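Local coordinates for time interval measuring enzyme TIME (Bombyx mori, PDB 2E47), which probably converts superoxide radicals into hydrogen peroxide and oxygen, as a copper- and zinc-binding member of the superoxide dismutase family, at residues Asp30-Val35 / Val104-Ser109; His50-Gly55 / Val122-Ala127; Leu88-Phe93 / Asp128-Ser133. All coordinates share one frame; numbering follows the deposited sequence.

All three contacts involve strands of one antiparallel barrel and differ with depth. Interaction 2 is fully buried: paired strands bring histidines together around copper, so its chemistry is metal coordination over a backbone bond frame. Interactions 1 and 3 are partly buried. The first joins two strand ends: V33, V35 and I108 pack in the buried part, with a buried aspartate, D105, on V33's face; V104, K32 and D106 lie toward the surface. The third sets a loop against an outermost strand through polar groups and a water. CD2 of L88 packs on D105 and I108, linking 1 and 3. Interactions 2 and 3 lie on the neighbouring strands 45-52 and 87-93, and D128 of the third reaches H50 of the second.

Interaction 1 (Asp30-Val35 / Val104-Ser109); sequences DGKVHV and VDDQIS
V33 and I108 meet with their side chains crossing at about a right angle: CD1 of I108 lies 3.8 Å from CG1 of V33 and, further along, also touches CG2 of V35. I108 reaches them because its CG1 stands between its backbone N and carbonyl carbon (chi1 59°), the crowded position, which brings the isoleucine chain up against the CB of V33. Branched apolar residues suit this inner side, where F25 of strand 20-27 also packs. On the other side, CG2 of V104 approaches CD2 of the H34 ring at 3.9 Å, while CG1 of V104 rests on CB of K32. The lysine then runs alongside D106, its NZ 3.3 Å from CB of D106 and in a long salt bridge of 4.0 Å to D106 OD2. An alanine in place of K32 would keep CB against V104 but would probably lose the long ionic pairing with D106 and the packing on its CB. Beneath these side chains lies the antiparallel pairing of strands 33-40 and 98-105, distant in sequence but adjacent in the Greek-key barrel of copper-zinc superoxide dismutases. V33 and D105 form a hydrogen-bonded pair, V33 N to D105 O at 3.0 Å and D105 N to V33 O at 2.9 Å; H34 and V104 are the next, non-hydrogen-bonded pair. After D105 the chain turns, and the aspartate fixes that turn: its OD1 accepts from Q107 N, above the carboxylate plane, in an Asx turn, and from I108 N at 3.1 Å, nearly in line with the C-O bond, in an Asx motif consistent with holding I108 where it meets V33. OD2 of D105 forms a salt bridge with R83, and NE2 of H34 is hydrogen-bonded to D102.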
# COMPACT_ATOMS: atom_id res chain seq x y z
N ASP A 30 -21.27 -12.36 6.23
CA ASP A 30 -22.14 -11.22 5.95
C ASP A 30 -21.40 -9.94 5.59
O ASP A 30 -21.90 -8.84 5.77
CB ASP A 30 -23.19 -11.08 7.07
CG ASP A 30 -23.99 -12.43 7.31
OD1 ASP A 30 -24.64 -12.94 6.35
OD2 ASP A 30 -23.95 -12.98 8.44
N GLY A 31 -20.19 -10.10 5.04
CA GLY A 31 -19.45 -8.96 4.48
C GLY A 31 -18.68 -8.11 5.51
O GLY A 31 -18.16 -7.06 5.18
N LYS A 32 -18.61 -8.55 6.75
CA LYS A 32 -17.79 -7.81 7.74
C LYS A 32 -16.30 -8.14 7.61
O LYS A 32 -15.95 -9.12 6.96
CB LYS A 32 -18.28 -8.09 9.16
CG LYS A 32 -19.73 -7.62 9.42
CD LYS A 32 -20.33 -8.50 10.50
CE LYS A 32 -21.02 -7.68 11.58
NZ LYS A 32 -22.19 -6.88 11.07
N VAL A 33 -15.45 -7.39 8.30
CA VAL A 33 -14.02 -7.61 8.15
C VAL A 33 -13.39 -7.94 9.49
O VAL A 33 -13.59 -7.21 10.46
CB VAL A 33 -13.34 -6.44 7.36
CG1 VAL A 33 -11.76 -6.51 7.35
CG2 VAL A 33 -13.90 -6.41 5.90
N HIS A 34 -12.67 -9.07 9.56
CA HIS A 34 -11.95 -9.40 10.77
C HIS A 34 -10.58 -8.75 10.62
O HIS A 34 -9.80 -9.08 9.68
CB HIS A 34 -11.83 -10.92 10.90
CG HIS A 34 -11.35 -11.38 12.22
ND1 HIS A 34 -10.94 -12.68 12.46
CD2 HIS A 34 -11.23 -10.73 13.41
CE1 HIS A 34 -10.58 -12.80 13.72
NE2 HIS A 34 -10.75 -11.64 14.32
N VAL A 35 -10.27 -7.85 11.54
CA VAL A 35 -8.96 -7.18 11.65
C VAL A 35 -8.13 -7.80 12.76
O VAL A 35 -8.57 -7.87 13.89
CB VAL A 35 -9.21 -5.67 11.97
CG1 VAL A 35 -7.92 -4.81 11.99
CG2 VAL A 35 -10.24 -5.06 10.98
N VAL A 104 -13.87 -7.28 14.86
CA VAL A 104 -14.64 -7.41 13.67
C VAL A 104 -15.28 -6.05 13.43
O VAL A 104 -15.80 -5.47 14.36
CB VAL A 104 -15.69 -8.49 13.85
CG1 VAL A 104 -16.64 -8.51 12.68
CG2 VAL A 104 -14.96 -9.88 14.03
N ASP A 105 -15.21 -5.54 12.20
CA ASP A 105 -15.78 -4.24 11.87
C ASP A 105 -16.84 -4.39 10.77
O ASP A 105 -16.64 -5.07 9.77
CB ASP A 105 -14.70 -3.27 11.42
CG ASP A 105 -15.20 -1.80 11.38
OD1 ASP A 105 -15.61 -1.34 10.29
OD2 ASP A 105 -15.19 -1.10 12.44
N ASP A 106 -17.98 -3.73 10.93
CA ASP A 106 -19.06 -3.85 9.91
C ASP A 106 -19.17 -2.64 8.99
O ASP A 106 -20.13 -2.58 8.23
CB ASP A 106 -20.43 -4.10 10.58
CG ASP A 106 -20.75 -3.07 11.68
OD1 ASP A 106 -19.87 -2.20 11.95
OD2 ASP A 106 -21.87 -3.12 12.26
N GLN A 107 -18.22 -1.70 9.00
CA GLN A 107 -18.27 -0.60 8.03
C GLN A 107 -17.24 -0.75 6.88
O GLN A 107 -17.56 -0.51 5.71
CB GLN A 107 -18.04 0.73 8.77
CG GLN A 107 -19.09 1.78 8.61
CD GLN A 107 -20.40 1.21 8.99
OE1 GLN A 107 -20.56 0.72 10.10
NE2 GLN A 107 -21.33 1.18 8.06
N ILE A 108 -15.99 -1.09 7.21
CA ILE A 108 -14.97 -1.28 6.20
C ILE A 108 -15.26 -2.52 5.32
O ILE A 108 -15.90 -3.47 5.75
CB ILE A 108 -13.54 -1.41 6.84
CG1 ILE A 108 -13.46 -2.57 7.83
CG2 ILE A 108 -13.10 -0.06 7.56
CD1 ILE A 108 -11.98 -2.89 8.38
N SER A 109 -14.71 -2.51 4.13
CA SER A 109 -14.82 -3.62 3.23
C SER A 109 -13.49 -3.69 2.43
O SER A 109 -12.68 -2.74 2.39
CB SER A 109 -15.98 -3.38 2.26
OG SER A 109 -16.23 -4.53 1.45

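Interaction 2 (His50-Gly55 / Val122-Ala127); sequences HVHEKG and VLHEKA. With CU (copper (II) ion), chain E.
The H52 ring carries V122 on one face: methyl CG2 sits 3.6 Å from the ring centroid in a CH-pi contact, while at the ring's edge, near its plane, comes NE2 of H124. At the edge of the H50 ring, in its plane, lies NE2 of H52. V122 serves two imidazoles, since its other methyl, CG1, lies over one face of H124, offset toward the rim. A valine suits this place, as its two branches can lie against two rings at once. H52 and H124 reach toward each other tip to tip, planes 33° apart. H50 instead crosses H124 at about a right angle, rim to rim, with centroids 4.3 Å apart and planes at 45°. ND1 of H50 and NE2 of H124 are only 2.7 Å apart, yet not hydrogen-bonded; both bind the copper ion, which accounts for their nearness. H50 binds it through ND1 at 2.0 Å, H52 through NE2 and H124 through NE2, both at 2.1 Å. The choice of nitrogen leaves the other one to hold the ring: H50 NE2 is hydrogen-bonded to D128, and H52 ND1 to the carbonyl of G65. The frame beneath is a hydrogen-bonded antiparallel pair, with H50 N to V122 O at 3.0 Å and V122 N to H50 O at 2.9 Å. H67, which also binds zinc, completes the four-histidine copper site, the bridged metal centre characteristic of copper-zinc superoxide dismutases.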
# COMPACT_ATOMS: atom_id res chain seq x y z
N HIS A 50 -6.93 4.30 12.89
CA HIS A 50 -7.97 4.58 11.88
C HIS A 50 -7.50 4.26 10.47
O HIS A 50 -6.32 4.27 10.25
CB HIS A 50 -8.32 6.06 11.88
CG HIS A 50 -8.38 6.68 13.24
ND1 HIS A 50 -7.66 7.81 13.58
CD2 HIS A 50 -9.09 6.32 14.36
CE1 HIS A 50 -7.92 8.11 14.84
NE2 HIS A 50 -8.80 7.24 15.33
N VAL A 51 -8.43 4.07 9.53
CA VAL A 51 -8.11 4.03 8.10
C VAL A 51 -8.25 5.45 7.59
O VAL A 51 -9.37 6.09 7.70
CB VAL A 51 -9.07 3.10 7.35
CG1 VAL A 51 -8.78 3.11 5.84
CG2 VAL A 51 -8.97 1.63 7.94
N HIS A 52 -7.15 5.98 7.07
CA HIS A 52 -7.19 7.33 6.54
C HIS A 52 -7.43 7.23 5.01
O HIS A 52 -7.30 6.16 4.39
CB HIS A 52 -5.92 8.10 6.95
CG HIS A 52 -5.90 8.56 8.39
ND1 HIS A 52 -5.46 9.80 8.76
CD2 HIS A 52 -6.23 7.94 9.54
CE1 HIS A 52 -5.50 9.93 10.07
NE2 HIS A 52 -5.99 8.81 10.57
N GLU A 53 -7.86 8.32 4.41
CA GLU A 53 -8.40 8.26 3.08
C GLU A 53 -7.34 7.91 2.00
O GLU A 53 -7.63 7.17 1.08
CB GLU A 53 -9.05 9.62 2.75
CG GLU A 53 -9.58 9.63 1.35
CD GLU A 53 -10.08 11.00 0.89
OE1 GLU A 53 -10.82 11.04 -0.13
OE2 GLU A 53 -9.73 12.02 1.53
N LYS A 54 -6.14 8.46 2.09
CA LYS A 54 -5.20 8.27 1.00
C LYS A 54 -4.06 7.32 1.45
O LYS A 54 -3.61 7.36 2.62
CB LYS A 54 -4.57 9.61 0.69
CG LYS A 54 -5.51 10.72 0.11
CD LYS A 54 -6.49 10.10 -0.80
CE LYS A 54 -7.35 11.17 -1.52
NZ LYS A 54 -8.09 10.56 -2.70
N GLY A 55 -3.55 6.53 0.53
CA GLY A 55 -2.41 5.60 0.82
C GLY A 55 -1.15 6.21 0.29
O GLY A 55 -0.33 5.57 -0.36
N VAL A 122 -3.45 4.26 10.25
CA VAL A 122 -2.64 5.23 10.98
C VAL A 122 -2.83 5.02 12.48
O VAL A 122 -3.98 4.97 12.97
CB VAL A 122 -2.99 6.68 10.70
CG1 VAL A 122 -2.06 7.62 11.54
CG2 VAL A 122 -2.83 6.97 9.21
N LEU A 123 -1.70 4.88 13.17
CA LEU A 123 -1.71 4.76 14.64
C LEU A 123 -1.34 6.10 15.18
O LEU A 123 -0.29 6.66 14.79
CB LEU A 123 -0.61 3.79 15.08
CG LEU A 123 -0.36 3.50 16.56
CD1 LEU A 123 -1.55 2.86 17.21
CD2 LEU A 123 0.83 2.54 16.63
N HIS A 124 -2.08 6.53 16.20
CA HIS A 124 -1.94 7.87 16.71
C HIS A 124 -1.30 7.91 18.05
O HIS A 124 -1.22 6.88 18.76
CB HIS A 124 -3.37 8.47 16.82
CG HIS A 124 -3.99 8.72 15.50
ND1 HIS A 124 -3.72 9.85 14.77
CD2 HIS A 124 -4.86 7.99 14.77
CE1 HIS A 124 -4.42 9.81 13.65
NE2 HIS A 124 -5.14 8.70 13.63
N GLU A 125 -0.87 9.11 18.44
CA GLU A 125 -0.12 9.30 19.66
C GLU A 125 -0.97 9.25 20.92
O GLU A 125 -0.47 8.99 22.00
CB GLU A 125 0.71 10.61 19.57
CG GLU A 125 0.12 11.85 20.23
CD GLU A 125 0.70 13.19 19.63
OE1 GLU A 125 1.89 13.17 19.16
OE2 GLU A 125 -0.00 14.24 19.63
N LYS A 126 -2.28 9.48 20.80
CA LYS A 126 -3.19 9.31 21.95
C LYS A 126 -4.49 8.69 21.62
O LYS A 126 -4.80 8.43 20.44
CB LYS A 126 -3.42 10.61 22.70
CG LYS A 126 -3.85 11.80 21.92
CD LYS A 126 -3.35 13.00 22.70
CE LYS A 126 -4.17 14.29 22.37
NZ LYS A 126 -4.42 15.14 23.60
N ALA A 127 -5.27 8.51 22.67
CA ALA A 127 -6.55 7.83 22.57
C ALA A 127 -7.55 8.60 21.71
O ALA A 127 -7.57 9.81 21.68
CB ALA A 127 -7.13 7.59 23.96
CU CU E . -6.76 9.23 12.44

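Interaction 3 (Leu88-Phe93 / Asp128-Ser133); sequences LGNVVF and DDYGKS
Y130 lays the edge of its ring against G89, whose CA lies near the ring plane, 4.2 Å from CE1 of Y130, and the hydroxyl end of the tyrosine comes beside the side chain of N90. G89 suits its place: a CB would come close to CE1 of Y130 and, at phi 106°, would collide with the preceding carbonyl oxygen. The N90 amide, its plane 59° from that of the phenol ring, fills the space between Y130 and D128, where CG of N90 is 3.7 Å from CB of D128. A water joins the segments, accepting from N90 N at 3.3 Å and lying 2.7 Å from Y130 OH. Aspartates shape the loop. OD2 of D128 accepts from Y130 N at 2.8 Å, forming an Asx turn; the same oxygen is hydrogen-bonded to NE2 of the zinc ligand H75. With OD1 bonded to the copper ligand H50, D128 is the second-shell aspartate bridge known from copper-zinc superoxide dismutases. D129 forms a second Asx turn to G131 N, inside a type I' turn from D129 to K132 whose central residues, Y130 and G131, both have positive phi, which glycine takes readily. The loop runs from strand 120-124 toward helix 138-141, whose S138 binds D129, and Y130 meets the ring of H77. Strand 87-93, against which it rests, is outermost in the sheet and pairs with strand 45-52.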
# COMPACT_ATOMS: atom_id res chain seq x y z
N LEU A 88 -11.82 2.83 13.39
CA LEU A 88 -11.74 1.47 13.98
C LEU A 88 -11.65 1.56 15.46
O LEU A 88 -11.71 0.53 16.12
CB LEU A 88 -10.55 0.64 13.45
CG LEU A 88 -10.53 0.43 11.93
CD1 LEU A 88 -9.13 0.04 11.41
CD2 LEU A 88 -11.59 -0.59 11.48
N GLY A 89 -11.46 2.74 16.03
CA GLY A 89 -11.40 2.82 17.48
C GLY A 89 -9.98 3.04 18.04
O GLY A 89 -9.22 3.79 17.44
N ASN A 90 -9.69 2.46 19.19
CA ASN A 90 -8.38 2.56 19.84
C ASN A 90 -7.84 1.17 19.92
O ASN A 90 -8.64 0.23 20.05
CB ASN A 90 -8.55 3.04 21.31
CG ASN A 90 -8.90 4.53 21.40
OD1 ASN A 90 -9.92 4.91 21.99
ND2 ASN A 90 -8.06 5.36 20.88
N VAL A 91 -6.51 1.03 19.89
CA VAL A 91 -5.88 -0.25 20.18
C VAL A 91 -5.22 -0.16 21.55
O VAL A 91 -4.73 0.88 21.91
CB VAL A 91 -4.82 -0.71 19.11
CG1 VAL A 91 -5.49 -0.89 17.79
CG2 VAL A 91 -3.74 0.28 18.92
N VAL A 92 -5.20 -1.28 22.28
CA VAL A 92 -4.67 -1.28 23.63
C VAL A 92 -3.32 -1.95 23.74
O VAL A 92 -3.17 -3.06 23.24
CB VAL A 92 -5.64 -2.02 24.54
CG1 VAL A 92 -5.02 -2.11 25.95
CG2 VAL A 92 -7.08 -1.32 24.48
N PHE A 93 -2.35 -1.27 24.36
CA PHE A 93 -1.03 -1.85 24.63
C PHE A 93 -0.94 -2.38 26.05
O PHE A 93 -1.54 -1.80 26.96
CB PHE A 93 0.08 -0.81 24.38
CG PHE A 93 0.33 -0.59 22.93
CD1 PHE A 93 1.42 -1.18 22.32
CD2 PHE A 93 -0.59 0.15 22.15
CE1 PHE A 93 1.62 -1.03 20.98
CE2 PHE A 93 -0.37 0.36 20.81
CZ PHE A 93 0.75 -0.24 20.22
N ASP A 128 -8.37 7.86 20.99
CA ASP A 128 -9.52 8.43 20.28
C ASP A 128 -10.63 8.67 21.32
O ASP A 128 -10.99 7.73 22.03
CB ASP A 128 -9.97 7.35 19.30
CG ASP A 128 -11.06 7.82 18.31
OD1 ASP A 128 -11.10 7.19 17.22
OD2 ASP A 128 -11.86 8.76 18.61
N ASP A 129 -11.21 9.88 21.38
CA ASP A 129 -12.27 10.19 22.39
C ASP A 129 -13.69 9.99 21.80
O ASP A 129 -14.72 10.33 22.42
CB ASP A 129 -12.06 11.62 22.91
CG ASP A 129 -12.42 12.70 21.85
OD1 ASP A 129 -12.03 13.88 22.08
OD2 ASP A 129 -13.06 12.39 20.79
N TYR A 130 -13.71 9.43 20.60
CA TYR A 130 -14.89 8.91 19.91
C TYR A 130 -15.87 10.02 19.55
O TYR A 130 -17.05 9.73 19.31
CB TYR A 130 -15.59 7.80 20.67
CG TYR A 130 -14.74 6.66 21.15
CD1 TYR A 130 -14.00 5.87 20.24
CD2 TYR A 130 -14.70 6.34 22.52
CE1 TYR A 130 -13.23 4.77 20.70
CE2 TYR A 130 -13.91 5.31 22.99
CZ TYR A 130 -13.19 4.51 22.07
OH TYR A 130 -12.45 3.45 22.57
N GLY A 131 -15.38 11.25 19.46
CA GLY A 131 -16.22 12.41 19.11
C GLY A 131 -17.15 12.87 20.26
O GLY A 131 -18.08 13.60 20.04
N LYS A 132 -16.86 12.45 21.49
CA LYS A 132 -17.78 12.63 22.62
C LYS A 132 -17.33 13.74 23.57
O LYS A 132 -18.05 14.11 24.54
CB LYS A 132 -17.92 11.33 23.39
CG LYS A 132 -18.45 10.23 22.56
CD LYS A 132 -18.42 8.92 23.32
CE LYS A 132 -19.14 7.83 22.47
NZ LYS A 132 -18.40 6.56 22.61
N SER A 133 -16.15 14.30 23.30
CA SER A 133 -15.67 15.38 24.13
C SER A 133 -15.98 16.77 23.52
O SER A 133 -16.57 16.91 22.45
CB SER A 133 -14.17 15.24 24.36
OG SER A 133 -13.51 15.97 23.35
O HOH W 1 -12.39 1.41 20.75